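Local coordinates for alpha-14 giardin (Giardia lamblia, PDB 3CHJ), which probably serves as a calcium-regulated, phospholipid-binding annexin of the cytoskeleton, linking the membrane bilayer to the underlying axoneme, at residues A83-E88 and I268-F273; C103-L108 and Q226-Y231; C245-S250 and R274-C279; N252-G257 and N263-I268; Q289-R294 and D305-L310. All blocks are in the same frame, centred on the assembly; numbering follows the deposited sequence.

Contact 1 of 5, residues A83-E88 and I268-F273; sequences AQLLCE and ITAMHF
Leu86 and Met271 bring the two backbones nearest, 7.8 Å from CA to CA, as helix segments 83-88 and 268-272 run in roughly opposite directions at 148°, their axes 10.6 Å apart at closest approach. At that spacing the CD2 methyls of the two leucines reach Ala270 CB and the CG and SD of Met271. With chi1 at 172°, Leu85 carries CD2 over to helix 262-272, 3.9 Å from Ala270 CB; the same methyl also rests against Met271 CG at 4.2 Å. Leu86 starts off along the side of its helix, yet its CD2 swings in to meet the sulfur, 3.5 Å from Met271 SD, and the two chains pass each other at a slant. The thioether of Met271 is bent at chi3 (-75°), which folds its end along the neighbouring surface: SD touches Val107 and the terminal methyl lies near the backbone oxygen of Asp106. Behind it, Met271 CB lies 3.7 Å above the centre of the His272 ring, whose NE2 is hydrogen-bonded to Thr110 O. On helix 82-94, Gln84 NE2 donates to Glu88 OE2 on its anti side, one turn on and away from the interface. Met77 of helix 69-78 touches both Leu85 and Ala270, and the backbone oxygen of Met271 is hydrogen-bonded to Arg82. The arrangement is a buried, near-antiparallel helix pair packed through two leucines, a methionine and an alanine, joining the annexin-repeat sequence around 86-148 to the fourth repeat within the all-helical annexin fold.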
# COMPACT_ATOMS: atom_id res chain seq x y z
N ALA A 83 5.88 -7.53 -7.03
CA ALA A 83 4.94 -7.58 -8.14
C ALA A 83 3.97 -8.74 -7.98
O ALA A 83 2.78 -8.60 -8.27
CB ALA A 83 5.69 -7.67 -9.47
N GLN A 84 4.47 -9.88 -7.53
CA GLN A 84 3.64 -11.05 -7.28
C GLN A 84 2.60 -10.77 -6.19
O GLN A 84 1.41 -11.05 -6.35
CB GLN A 84 4.53 -12.24 -6.87
CG GLN A 84 3.76 -13.53 -6.76
CD GLN A 84 3.47 -14.14 -8.12
OE1 GLN A 84 4.27 -14.02 -9.06
NE2 GLN A 84 2.33 -14.80 -8.23
N LEU A 85 3.07 -10.19 -5.09
CA LEU A 85 2.21 -9.82 -4.00
C LEU A 85 1.09 -8.89 -4.51
O LEU A 85 -0.09 -9.13 -4.20
CB LEU A 85 3.02 -9.15 -2.88
CG LEU A 85 2.16 -8.55 -1.77
CD1 LEU A 85 1.43 -9.66 -1.03
CD2 LEU A 85 3.04 -7.72 -0.85
N LEU A 86 1.44 -7.85 -5.28
CA LEU A 86 0.42 -6.91 -5.77
C LEU A 86 -0.65 -7.61 -6.61
O LEU A 86 -1.85 -7.35 -6.45
CB LEU A 86 1.06 -5.77 -6.57
CG LEU A 86 2.11 -4.94 -5.82
CD1 LEU A 86 2.80 -3.94 -6.73
CD2 LEU A 86 1.51 -4.23 -4.62
N CYS A 87 -0.22 -8.51 -7.50
CA CYS A 87 -1.17 -9.24 -8.33
C CYS A 87 -2.07 -10.15 -7.48
O CYS A 87 -3.28 -10.21 -7.69
CB CYS A 87 -0.44 -10.11 -9.37
SG CYS A 87 0.32 -9.14 -10.66
N GLU A 88 -1.47 -10.85 -6.53
CA GLU A 88 -2.24 -11.74 -5.65
C GLU A 88 -3.26 -10.96 -4.81
O GLU A 88 -4.37 -11.45 -4.59
CB GLU A 88 -1.34 -12.56 -4.76
CG GLU A 88 -0.45 -13.51 -5.55
CD GLU A 88 0.47 -14.32 -4.65
OE1 GLU A 88 0.33 -14.20 -3.42
OE2 GLU A 88 1.31 -15.08 -5.18
N ILE A 268 -0.63 -3.28 3.84
CA ILE A 268 0.07 -2.00 3.86
C ILE A 268 1.51 -2.22 4.34
O ILE A 268 2.44 -1.71 3.74
CB ILE A 268 -0.63 -0.95 4.76
CG1 ILE A 268 -2.08 -0.70 4.29
CG2 ILE A 268 0.21 0.30 4.88
CD1 ILE A 268 -2.20 0.08 3.01
N THR A 269 1.67 -3.04 5.38
CA THR A 269 3.00 -3.32 5.92
C THR A 269 3.85 -4.09 4.88
O THR A 269 4.96 -3.67 4.56
CB THR A 269 2.88 -4.08 7.26
OG1 THR A 269 2.10 -3.28 8.16
CG2 THR A 269 4.27 -4.38 7.84
N ALA A 270 3.33 -5.18 4.33
CA ALA A 270 4.10 -5.97 3.35
C ALA A 270 4.46 -5.17 2.08
O ALA A 270 5.58 -5.28 1.58
CB ALA A 270 3.33 -7.24 2.99
N MET A 271 3.52 -4.33 1.62
CA MET A 271 3.78 -3.53 0.41
C MET A 271 4.84 -2.47 0.63
O MET A 271 5.57 -2.12 -0.31
CB MET A 271 2.51 -2.87 -0.13
CG MET A 271 1.53 -3.85 -0.72
SD MET A 271 0.20 -3.00 -1.59
CE MET A 271 -0.80 -2.38 -0.25
N HIS A 272 4.92 -1.93 1.85
CA HIS A 272 5.60 -0.64 2.02
C HIS A 272 6.69 -0.57 3.06
O HIS A 272 7.40 0.42 3.12
CB HIS A 272 4.55 0.45 2.28
CG HIS A 272 3.65 0.66 1.11
ND1 HIS A 272 2.27 0.60 1.20
CD2 HIS A 272 3.94 0.88 -0.19
CE1 HIS A 272 1.76 0.81 0.00
NE2 HIS A 272 2.74 0.97 -0.86
N PHE A 273 6.85 -1.61 3.88
CA PHE A 273 7.81 -1.49 4.99
C PHE A 273 9.26 -1.26 4.52
O PHE A 273 10.02 -0.56 5.18
CB PHE A 273 7.71 -2.67 5.96
CG PHE A 273 8.53 -3.87 5.56
CD1 PHE A 273 9.81 -4.06 6.07
CD2 PHE A 273 8.00 -4.84 4.70
CE1 PHE A 273 10.57 -5.17 5.72
CE2 PHE A 273 8.77 -5.96 4.34
CZ PHE A 273 10.06 -6.12 4.88

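Contact 2 of 5, residues C103-L108 and Q226-Y231; sequences CLVDVL and QGLDEY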
# COMPACT_ATOMS: atom_id res chain seq x y z
N CYS A 103 -9.08 -2.77 -0.72
CA CYS A 103 -7.82 -3.38 -1.12
C CYS A 103 -7.36 -2.86 -2.47
O CYS A 103 -6.19 -2.53 -2.64
CB CYS A 103 -7.97 -4.89 -1.16
SG CYS A 103 -6.43 -5.75 -1.55
N LEU A 104 -8.29 -2.75 -3.42
CA LEU A 104 -7.96 -2.28 -4.77
C LEU A 104 -7.45 -0.84 -4.68
O LEU A 104 -6.51 -0.48 -5.36
CB LEU A 104 -9.20 -2.41 -5.67
CG LEU A 104 -9.61 -3.86 -5.93
CD1 LEU A 104 -10.88 -3.88 -6.83
CD2 LEU A 104 -8.48 -4.66 -6.54
N VAL A 105 -8.10 -0.02 -3.85
CA VAL A 105 -7.63 1.36 -3.63
C VAL A 105 -6.23 1.39 -3.01
O VAL A 105 -5.32 2.08 -3.53
CB VAL A 105 -8.65 2.14 -2.80
CG1 VAL A 105 -8.11 3.53 -2.33
CG2 VAL A 105 -9.94 2.30 -3.65
N ASP A 106 -6.03 0.60 -1.96
CA ASP A 106 -4.74 0.58 -1.26
C ASP A 106 -3.61 0.20 -2.20
O ASP A 106 -2.50 0.74 -2.09
CB ASP A 106 -4.76 -0.44 -0.13
CG ASP A 106 -5.57 0.01 1.08
OD1 ASP A 106 -5.97 1.20 1.18
OD2 ASP A 106 -5.77 -0.87 1.94
N VAL A 107 -3.88 -0.76 -3.08
CA VAL A 107 -2.83 -1.28 -3.96
C VAL A 107 -2.57 -0.32 -5.10
O VAL A 107 -1.43 0.14 -5.30
CB VAL A 107 -3.20 -2.67 -4.52
CG1 VAL A 107 -2.21 -3.10 -5.60
CG2 VAL A 107 -3.26 -3.70 -3.38
N LEU A 108 -3.60 0.01 -5.85
CA LEU A 108 -3.39 0.72 -7.11
C LEU A 108 -2.87 2.13 -6.92
O LEU A 108 -2.16 2.64 -7.79
CB LEU A 108 -4.65 0.70 -7.96
CG LEU A 108 -4.91 -0.69 -8.54
CD1 LEU A 108 -6.33 -0.80 -9.09
CD2 LEU A 108 -3.87 -0.98 -9.66
N GLN A 226 -16.21 12.43 0.38
CA GLN A 226 -16.53 11.67 1.58
C GLN A 226 -16.34 10.18 1.35
O GLN A 226 -16.14 9.73 0.21
CB GLN A 226 -17.96 11.97 2.06
CG GLN A 226 -19.03 11.37 1.16
CD GLN A 226 -20.41 11.70 1.67
OE1 GLN A 226 -20.84 12.85 1.58
NE2 GLN A 226 -21.09 10.71 2.24
N GLY A 227 -16.40 9.39 2.42
CA GLY A 227 -16.34 7.94 2.27
C GLY A 227 -15.06 7.47 1.59
O GLY A 227 -13.99 8.08 1.79
N LEU A 228 -15.20 6.44 0.78
CA LEU A 228 -14.02 5.85 0.11
C LEU A 228 -13.45 6.83 -0.90
O LEU A 228 -12.24 6.82 -1.11
CB LEU A 228 -14.35 4.51 -0.55
CG LEU A 228 -13.19 3.70 -1.15
CD1 LEU A 228 -12.07 3.48 -0.13
CD2 LEU A 228 -13.69 2.35 -1.68
N ASP A 229 -14.28 7.68 -1.51
CA ASP A 229 -13.72 8.75 -2.36
C ASP A 229 -12.68 9.54 -1.58
O ASP A 229 -11.60 9.86 -2.11
CB ASP A 229 -14.77 9.79 -2.77
CG ASP A 229 -15.72 9.31 -3.85
OD1 ASP A 229 -15.52 8.23 -4.44
OD2 ASP A 229 -16.66 10.08 -4.13
N GLU A 230 -13.03 9.96 -0.36
CA GLU A 230 -12.13 10.77 0.44
C GLU A 230 -10.84 10.04 0.80
O GLU A 230 -9.76 10.60 0.68
CB GLU A 230 -12.84 11.25 1.70
CG GLU A 230 -12.02 12.20 2.52
CD GLU A 230 -12.71 12.66 3.77
OE1 GLU A 230 -13.85 12.19 4.04
OE2 GLU A 230 -12.11 13.47 4.51
N TYR A 231 -10.95 8.78 1.20
CA TYR A 231 -9.77 7.98 1.51
C TYR A 231 -8.88 7.87 0.26
O TYR A 231 -7.65 8.08 0.33
CB TYR A 231 -10.20 6.59 1.99
CG TYR A 231 -9.01 5.71 2.22
CD1 TYR A 231 -8.27 5.79 3.40
CD2 TYR A 231 -8.64 4.78 1.26
CE1 TYR A 231 -7.14 4.97 3.59
CE2 TYR A 231 -7.51 3.96 1.44
CZ TYR A 231 -6.78 4.06 2.63
OH TYR A 231 -5.68 3.24 2.83
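Asp106 and Tyr231 meet at about a right angle, the two flat groups turned 62° against each other. Tyr231 extends its ring away from its own backbone N, which takes OH across to the acid. The phenol donates its proton in a short hydrogen bond, 2.6 Å from Tyr231 OH to Asp106 OD1. It arrives on the syn side of that oxygen, though 35° out of the carboxylate plane. OD1 of Asp106 lies at the ring edge, near its plane, also 3.2 Å from Tyr231 CE2. Val105 takes the next part of the same edge: the valine and tyrosine side chains run antiparallel alongside one another, with Val105 CG1 3.8 Å from Tyr231 CD2. The other branch of the valine turns to Leu228, whose CD2 lies 4.2 Å from Val105 CG2. The acid is buried, but both oxygens are engaged. Asp106 OD2 forms salt bridges with Arg267 NE and Arg264 NE, which would probably favour the charged form. Tyr231 OH has a second hydrogen-bonding partner in Ser250 OG, and its ring makes a cation-pi contact with Arg264 and meets the ring of Phe249. Segments 103-108 and 227-231 run almost parallel, 15° apart, with 11.2 Å between their axes. Trp145 of helix 144-154 touches both Val105 and Leu228, helix 82-94 packs on Leu104, and the two arginines reach in from helix 262-272, giving a charged cluster consistent with the polar centre seen between annexin modules.

Contact 3 of 5, residues C245-S250 and R274-C279; sequences CAAAFS and RECKGC
The peptide joining Ala247 to Ala248 offers one face to Cys279, whose sulfur lies over it and not at its edge, 3.7 Å from Cys279 SG to Ala248 N. A chi1 of -180° extends that sulfur away from its own backbone N and onto the peptide; SG of Cys279 is also 4.0 Å from Ala247 CB. Ala247, Cys276 and Cys279 all touch the indole of Trp311, while the Phe249 ring points off elsewhere, to make a cation-pi contact with Arg218. The helix offers its two small alanines, and the loop sits close: Ala248 and Cys279 are 5.2 Å apart from CA to CA. Ala248 CB in turn packs 3.8 Å from Cys279 O. The loop from helix 262-272 carries Cys276 and ends at Cys279, where helix 279-287 of the fourth annexin repeat begins. It folds through an inverse gamma turn centred on Cys276 and then a type I beta turn from Cys276 to Cys279, closed by Cys279 N donating to Cys276 O at 3.1 Å. The turn leaves Cys276 CB 4.1 Å from Ala247 CB. Tyr283, one turn into helix 279-287, also touches Ala248.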
# COMPACT_ATOMS: atom_id res chain seq x y z
N CYS A 245 4.31 9.39 4.18
CA CYS A 245 3.08 9.95 4.70
C CYS A 245 1.88 9.09 4.32
O CYS A 245 0.97 8.90 5.13
CB CYS A 245 2.89 11.37 4.21
SG CYS A 245 3.94 12.54 5.13
N ALA A 246 1.89 8.58 3.09
CA ALA A 246 0.82 7.68 2.66
C ALA A 246 0.75 6.41 3.52
O ALA A 246 -0.34 5.97 3.89
CB ALA A 246 0.95 7.34 1.16
N ALA A 247 1.90 5.84 3.83
CA ALA A 247 1.95 4.64 4.65
C ALA A 247 1.42 4.97 6.05
O ALA A 247 0.63 4.21 6.60
CB ALA A 247 3.38 4.13 4.73
N ALA A 248 1.86 6.09 6.63
CA ALA A 248 1.37 6.49 7.95
C ALA A 248 -0.14 6.70 7.97
O ALA A 248 -0.82 6.29 8.90
CB ALA A 248 2.09 7.75 8.44
N PHE A 249 -0.65 7.34 6.92
CA PHE A 249 -2.08 7.57 6.78
C PHE A 249 -2.83 6.24 6.72
O PHE A 249 -3.79 6.05 7.46
CB PHE A 249 -2.34 8.41 5.52
CG PHE A 249 -3.81 8.54 5.14
CD1 PHE A 249 -4.73 9.08 6.04
CD2 PHE A 249 -4.26 8.09 3.90
CE1 PHE A 249 -6.09 9.21 5.68
CE2 PHE A 249 -5.64 8.22 3.53
CZ PHE A 249 -6.53 8.76 4.43
N SER A 250 -2.40 5.35 5.83
CA SER A 250 -3.12 4.06 5.69
C SER A 250 -3.07 3.25 6.98
O SER A 250 -4.05 2.59 7.38
CB SER A 250 -2.57 3.24 4.53
OG SER A 250 -2.70 3.92 3.29
N ARG A 274 9.61 -1.85 3.39
CA ARG A 274 11.02 -1.84 2.98
C ARG A 274 11.42 -0.46 2.42
O ARG A 274 12.53 0.03 2.65
CB ARG A 274 11.25 -2.95 1.95
CG ARG A 274 12.65 -3.52 1.99
CD ARG A 274 12.75 -4.70 1.03
NE ARG A 274 12.10 -5.95 1.46
CZ ARG A 274 12.72 -6.92 2.14
NH1 ARG A 274 13.99 -6.77 2.53
NH2 ARG A 274 12.08 -8.04 2.44
N GLU A 275 10.49 0.18 1.73
CA GLU A 275 10.77 1.46 1.08
C GLU A 275 10.44 2.66 1.99
O GLU A 275 11.16 3.68 1.99
CB GLU A 275 9.98 1.55 -0.23
CG GLU A 275 10.24 0.42 -1.24
CD GLU A 275 9.50 -0.92 -0.98
OE1 GLU A 275 9.90 -1.89 -1.68
OE2 GLU A 275 8.55 -1.04 -0.13
N CYS A 276 9.38 2.54 2.77
CA CYS A 276 8.82 3.69 3.48
C CYS A 276 9.33 3.81 4.92
O CYS A 276 8.55 3.80 5.88
CB CYS A 276 7.29 3.64 3.45
SG CYS A 276 6.55 3.87 1.79
N LYS A 277 10.64 3.98 5.04
CA LYS A 277 11.30 3.98 6.34
C LYS A 277 10.85 5.11 7.26
O LYS A 277 10.86 4.94 8.49
CB LYS A 277 12.81 3.99 6.16
CG LYS A 277 13.31 2.74 5.45
CD LYS A 277 14.83 2.69 5.41
CE LYS A 277 15.29 1.51 4.55
NZ LYS A 277 16.70 1.12 4.82
N GLY A 278 10.43 6.23 6.69
CA GLY A 278 10.00 7.35 7.52
C GLY A 278 8.59 7.24 8.07
O GLY A 278 8.11 8.16 8.73
N CYS A 279 7.92 6.11 7.85
CA CYS A 279 6.54 5.95 8.32
C CYS A 279 6.34 6.33 9.79
O CYS A 279 5.43 7.13 10.11
CB CYS A 279 6.07 4.52 8.10
SG CYS A 279 4.35 4.24 8.65

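Contact 4 of 5, residues N252-G257 and N263-I268; sequences NVAFAG and NRLNRI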
# COMPACT_ATOMS: atom_id res chain seq x y z
N ASN A 252 -2.78 4.52 10.04
CA ASN A 252 -3.68 5.17 11.00
C ASN A 252 -5.14 4.75 10.79
O ASN A 252 -5.86 4.44 11.76
CB ASN A 252 -3.54 6.70 10.95
CG ASN A 252 -4.42 7.39 11.98
OD1 ASN A 252 -4.14 7.37 13.19
ND2 ASN A 252 -5.50 8.01 11.52
N VAL A 253 -5.57 4.72 9.54
CA VAL A 253 -6.95 4.32 9.22
C VAL A 253 -7.17 2.86 9.61
O VAL A 253 -8.23 2.52 10.16
CB VAL A 253 -7.29 4.58 7.74
CG1 VAL A 253 -8.67 4.02 7.39
CG2 VAL A 253 -7.24 6.06 7.43
N ALA A 254 -6.17 2.02 9.34
CA ALA A 254 -6.25 0.58 9.65
C ALA A 254 -6.36 0.29 11.15
O ALA A 254 -7.09 -0.61 11.56
CB ALA A 254 -5.09 -0.15 9.04
N PHE A 255 -5.68 1.09 11.98
CA PHE A 255 -5.84 1.01 13.44
C PHE A 255 -7.22 1.54 13.90
O PHE A 255 -7.55 1.51 15.10
CB PHE A 255 -4.74 1.81 14.16
CG PHE A 255 -3.34 1.23 14.05
CD1 PHE A 255 -3.08 -0.11 14.34
CD2 PHE A 255 -2.26 2.06 13.74
CE1 PHE A 255 -1.78 -0.63 14.26
CE2 PHE A 255 -0.95 1.56 13.67
CZ PHE A 255 -0.71 0.21 13.93
N ALA A 256 -8.01 2.04 12.95
CA ALA A 256 -9.25 2.80 13.20
C ALA A 256 -10.31 2.21 14.13
O ALA A 256 -10.68 1.04 14.01
CB ALA A 256 -9.92 3.18 11.87
N GLY A 257 -10.80 3.07 15.03
CA GLY A 257 -11.99 2.81 15.84
C GLY A 257 -11.88 1.75 16.91
O GLY A 257 -10.93 1.74 17.71
N ASN A 263 -6.15 -7.55 7.89
CA ASN A 263 -5.86 -7.71 6.46
C ASN A 263 -5.28 -6.44 5.86
O ASN A 263 -4.29 -6.50 5.08
CB ASN A 263 -7.12 -8.11 5.70
CG ASN A 263 -7.55 -9.51 6.02
OD1 ASN A 263 -6.72 -10.41 6.10
ND2 ASN A 263 -8.85 -9.70 6.22
N ARG A 264 -5.86 -5.30 6.22
CA ARG A 264 -5.31 -4.04 5.74
C ARG A 264 -3.92 -3.79 6.34
O ARG A 264 -2.99 -3.41 5.62
CB ARG A 264 -6.24 -2.82 5.95
CG ARG A 264 -5.57 -1.47 5.62
CD ARG A 264 -6.51 -0.27 5.70
NE ARG A 264 -7.03 0.08 4.37
CZ ARG A 264 -8.09 0.86 4.16
NH1 ARG A 264 -8.79 1.32 5.19
NH2 ARG A 264 -8.45 1.17 2.92
N LEU A 265 -3.76 -4.03 7.65
CA LEU A 265 -2.45 -3.84 8.26
C LEU A 265 -1.40 -4.68 7.54
O LEU A 265 -0.28 -4.20 7.30
CB LEU A 265 -2.47 -4.19 9.76
CG LEU A 265 -3.31 -3.25 10.64
CD1 LEU A 265 -3.61 -3.91 12.00
CD2 LEU A 265 -2.61 -1.93 10.86
N ASN A 266 -1.75 -5.93 7.24
CA ASN A 266 -0.79 -6.83 6.59
C ASN A 266 -0.37 -6.31 5.22
O ASN A 266 0.83 -6.24 4.92
CB ASN A 266 -1.36 -8.25 6.45
CG ASN A 266 -1.41 -8.98 7.77
OD1 ASN A 266 -0.87 -8.50 8.78
ND2 ASN A 266 -2.01 -10.17 7.76
N ARG A 267 -1.35 -5.96 4.39
CA ARG A 267 -0.99 -5.57 3.02
C ARG A 267 -0.23 -4.24 3.00
O ARG A 267 0.72 -4.08 2.23
CB ARG A 267 -2.21 -5.55 2.09
CG ARG A 267 -3.23 -4.50 2.42
CD ARG A 267 -4.28 -4.48 1.33
NE ARG A 267 -5.41 -3.64 1.71
CZ ARG A 267 -6.57 -4.10 2.15
NH1 ARG A 267 -6.78 -5.41 2.29
NH2 ARG A 267 -7.53 -3.23 2.47
N ILE A 268 -0.63 -3.28 3.84
CA ILE A 268 0.07 -2.00 3.86
C ILE A 268 1.51 -2.22 4.34
O ILE A 268 2.44 -1.71 3.74
CB ILE A 268 -0.63 -0.95 4.76
CG1 ILE A 268 -2.08 -0.70 4.29
CG2 ILE A 268 0.21 0.30 4.88
CD1 ILE A 268 -2.20 0.08 3.01
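Ala254 places its methyl between two side chains of helix 262-272, with CB 3.6 Å from Leu265 CD2 and equally 3.6 Å from Arg264 CD. That same leucine methyl lies over one face of Phe255, 27° off the ring normal, in a CH-pi contact; its nearest ring atom is Phe255 CE1 at 3.7 Å from Leu265 CD2. On the other side chain, the Arg264 chain passes Ala254 with CG and CD until a bend at chi3 (-97°) turns its guanidinium, and Val253 CG1 meets it obliquely, 3.5 Å from Arg264 NH1. Within helix 262-272, Arg267 lays one face of its guanidinium over Arg264 CA. Further out, Phe255 stands edge-to-face with Phe291 of helix 291-298. At the turn between the helices, Asp261 is tied to the backbone of Ala254 and accepts from Arg264 N, which would hold the two helix ends together. The chemistry is therefore divided within one arginine: its methylene stem serves as hydrocarbon against an alanine, while its charged end goes through NE to Asp106 of helix 101-108.

Contact 5 of 5, residues Q289-R294 and D305-L310; sequences QAFDER and DAIKLL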
# COMPACT_ATOMS: atom_id res chain seq x y z
N GLN A 289 0.70 10.93 18.37
CA GLN A 289 1.02 9.75 19.16
C GLN A 289 2.09 8.93 18.43
O GLN A 289 2.05 8.81 17.20
CB GLN A 289 -0.25 8.91 19.35
CG GLN A 289 -0.04 7.62 20.16
CD GLN A 289 -1.32 6.85 20.39
OE1 GLN A 289 -2.19 6.78 19.53
NE2 GLN A 289 -1.42 6.22 21.56
N ALA A 290 3.03 8.36 19.18
CA ALA A 290 4.01 7.43 18.60
C ALA A 290 3.32 6.22 18.00
O ALA A 290 2.40 5.67 18.60
CB ALA A 290 5.02 6.97 19.66
N PHE A 291 3.79 5.80 16.84
CA PHE A 291 3.29 4.59 16.18
C PHE A 291 3.30 3.40 17.11
O PHE A 291 2.30 2.66 17.19
CB PHE A 291 4.16 4.29 14.95
CG PHE A 291 3.73 3.06 14.16
CD1 PHE A 291 2.88 3.18 13.07
CD2 PHE A 291 4.20 1.79 14.52
CE1 PHE A 291 2.50 2.06 12.35
CE2 PHE A 291 3.81 0.66 13.80
CZ PHE A 291 2.96 0.79 12.72
N ASP A 292 4.41 3.21 17.82
CA ASP A 292 4.54 2.03 18.68
C ASP A 292 3.50 2.05 19.79
O ASP A 292 3.03 1.00 20.22
CB ASP A 292 5.96 1.90 19.25
CG ASP A 292 6.99 1.47 18.22
OD1 ASP A 292 6.62 1.10 17.07
OD2 ASP A 292 8.20 1.50 18.55
N GLU A 293 3.14 3.25 20.25
CA GLU A 293 2.15 3.36 21.32
C GLU A 293 0.75 3.00 20.83
O GLU A 293 0.01 2.30 21.52
CB GLU A 293 2.18 4.77 21.92
CG GLU A 293 1.26 4.97 23.10
CD GLU A 293 1.26 6.41 23.59
OE1 GLU A 293 2.35 6.97 23.83
OE2 GLU A 293 0.15 6.98 23.71
N ARG A 294 0.40 3.46 19.64
CA ARG A 294 -0.86 3.06 19.02
C ARG A 294 -0.90 1.55 18.77
O ARG A 294 -1.88 0.88 19.07
CB ARG A 294 -1.13 3.84 17.72
CG ARG A 294 -2.51 3.57 17.13
CD ARG A 294 -3.63 4.11 18.03
NE ARG A 294 -4.95 3.77 17.52
CZ ARG A 294 -5.60 4.48 16.60
NH1 ARG A 294 -5.04 5.58 16.10
NH2 ARG A 294 -6.79 4.10 16.18
N ASP A 305 4.03 -7.15 17.89
CA ASP A 305 5.48 -7.03 17.88
C ASP A 305 6.03 -7.10 16.47
O ASP A 305 6.96 -6.38 16.12
CB ASP A 305 6.10 -8.10 18.79
CG ASP A 305 5.80 -7.85 20.28
OD1 ASP A 305 5.47 -6.71 20.67
OD2 ASP A 305 5.90 -8.83 21.05
N ALA A 306 5.42 -7.94 15.63
CA ALA A 306 5.85 -8.08 14.24
C ALA A 306 5.60 -6.81 13.42
O ALA A 306 6.46 -6.41 12.64
CB ALA A 306 5.18 -9.28 13.57
N ILE A 307 4.42 -6.22 13.58
CA ILE A 307 4.10 -4.98 12.89
C ILE A 307 5.08 -3.88 13.31
O ILE A 307 5.65 -3.19 12.44
CB ILE A 307 2.63 -4.55 13.11
CG1 ILE A 307 1.67 -5.59 12.54
CG2 ILE A 307 2.35 -3.13 12.54
CD1 ILE A 307 1.78 -5.88 11.01
N LYS A 308 5.31 -3.75 14.62
CA LYS A 308 6.25 -2.73 15.15
C LYS A 308 7.65 -2.94 14.57
O LYS A 308 8.30 -1.98 14.14
CB LYS A 308 6.33 -2.77 16.68
CG LYS A 308 5.16 -2.10 17.37
CD LYS A 308 5.37 -1.97 18.86
CE LYS A 308 5.14 -3.31 19.56
NZ LYS A 308 4.97 -3.17 21.05
N LEU A 309 8.10 -4.20 14.53
CA LEU A 309 9.45 -4.50 14.05
C LEU A 309 9.61 -4.24 12.54
O LEU A 309 10.61 -3.70 12.09
CB LEU A 309 9.80 -5.96 14.38
CG LEU A 309 11.22 -6.42 14.04
CD1 LEU A 309 12.26 -5.50 14.66
CD2 LEU A 309 11.39 -7.86 14.53
N LEU A 310 8.61 -4.62 11.75
CA LEU A 310 8.70 -4.42 10.30
C LEU A 310 8.82 -2.96 9.94
O LEU A 310 9.53 -2.60 9.00
CB LEU A 310 7.47 -5.01 9.60
CG LEU A 310 7.53 -6.54 9.51
CD1 LEU A 310 6.14 -7.12 9.17
CD2 LEU A 310 8.57 -6.99 8.51
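With CG trans to the backbone N (chi1 -179°), Phe291 sends its ring out to Ile307, while Asp292, at chi1 -73°, swings its carboxylate beside the stem of Lys308. The ring comes edge-on, crossing the isoleucine at about a right angle, and Phe291 CZ lies 4.0 Å from Ile307 CG2. Asp292 OD1 also sits in the plane of that ring, at its edge. The aspartate touches hydrocarbon here: OD1 is 3.5 Å from Lys308 CG, while the ammonium is 6.1 Å away, from Asp292 OD1 to Lys308 NZ. A bend at chi3 takes the lysine tip instead to Asp305 in a salt bridge, 3.6 Å from Lys308 NZ to Asp305 OD1. These residues belong to the last two helices of the fourth annexin repeat, 291-298 and 301-310, with Ala290 at the N-cap position of the first. From just before the N-cap, Gln289 NE2 donates to Glu293 OE2 in the helix's first turn at 2.8 Å, from above the carboxylate plane. Asp292 OD1 has its salt bridge with Lys280, whose ammonium is also hydrogen-bonded to Lys308 O and so bridges both helices. Phe291 stands edge-to-face with Tyr283.

From the N terminus, helix 82-94 opens contact 1, which closes only at 268-273 and ties an early helix to helix 262-272. Nested within that long loop, contact 2 joins helices 101-108 and 227-241. Contact 3 starts at 245-250, inside the loop of contact 1, and ends beyond it at 274-279, so the two cross. Contact 4, which packs the end of helix 243-254 on helix 262-272 across a short turn, is nested inside both and shares Ile268 with contact 1. Contact 5 follows in series, pairing helices 291-298 and 301-310. Ile268 packs on Ser250, joining contacts 1 and 4 to contact 3, and Thr269 and Phe273 meet Leu310, joining contact 1 to contact 5.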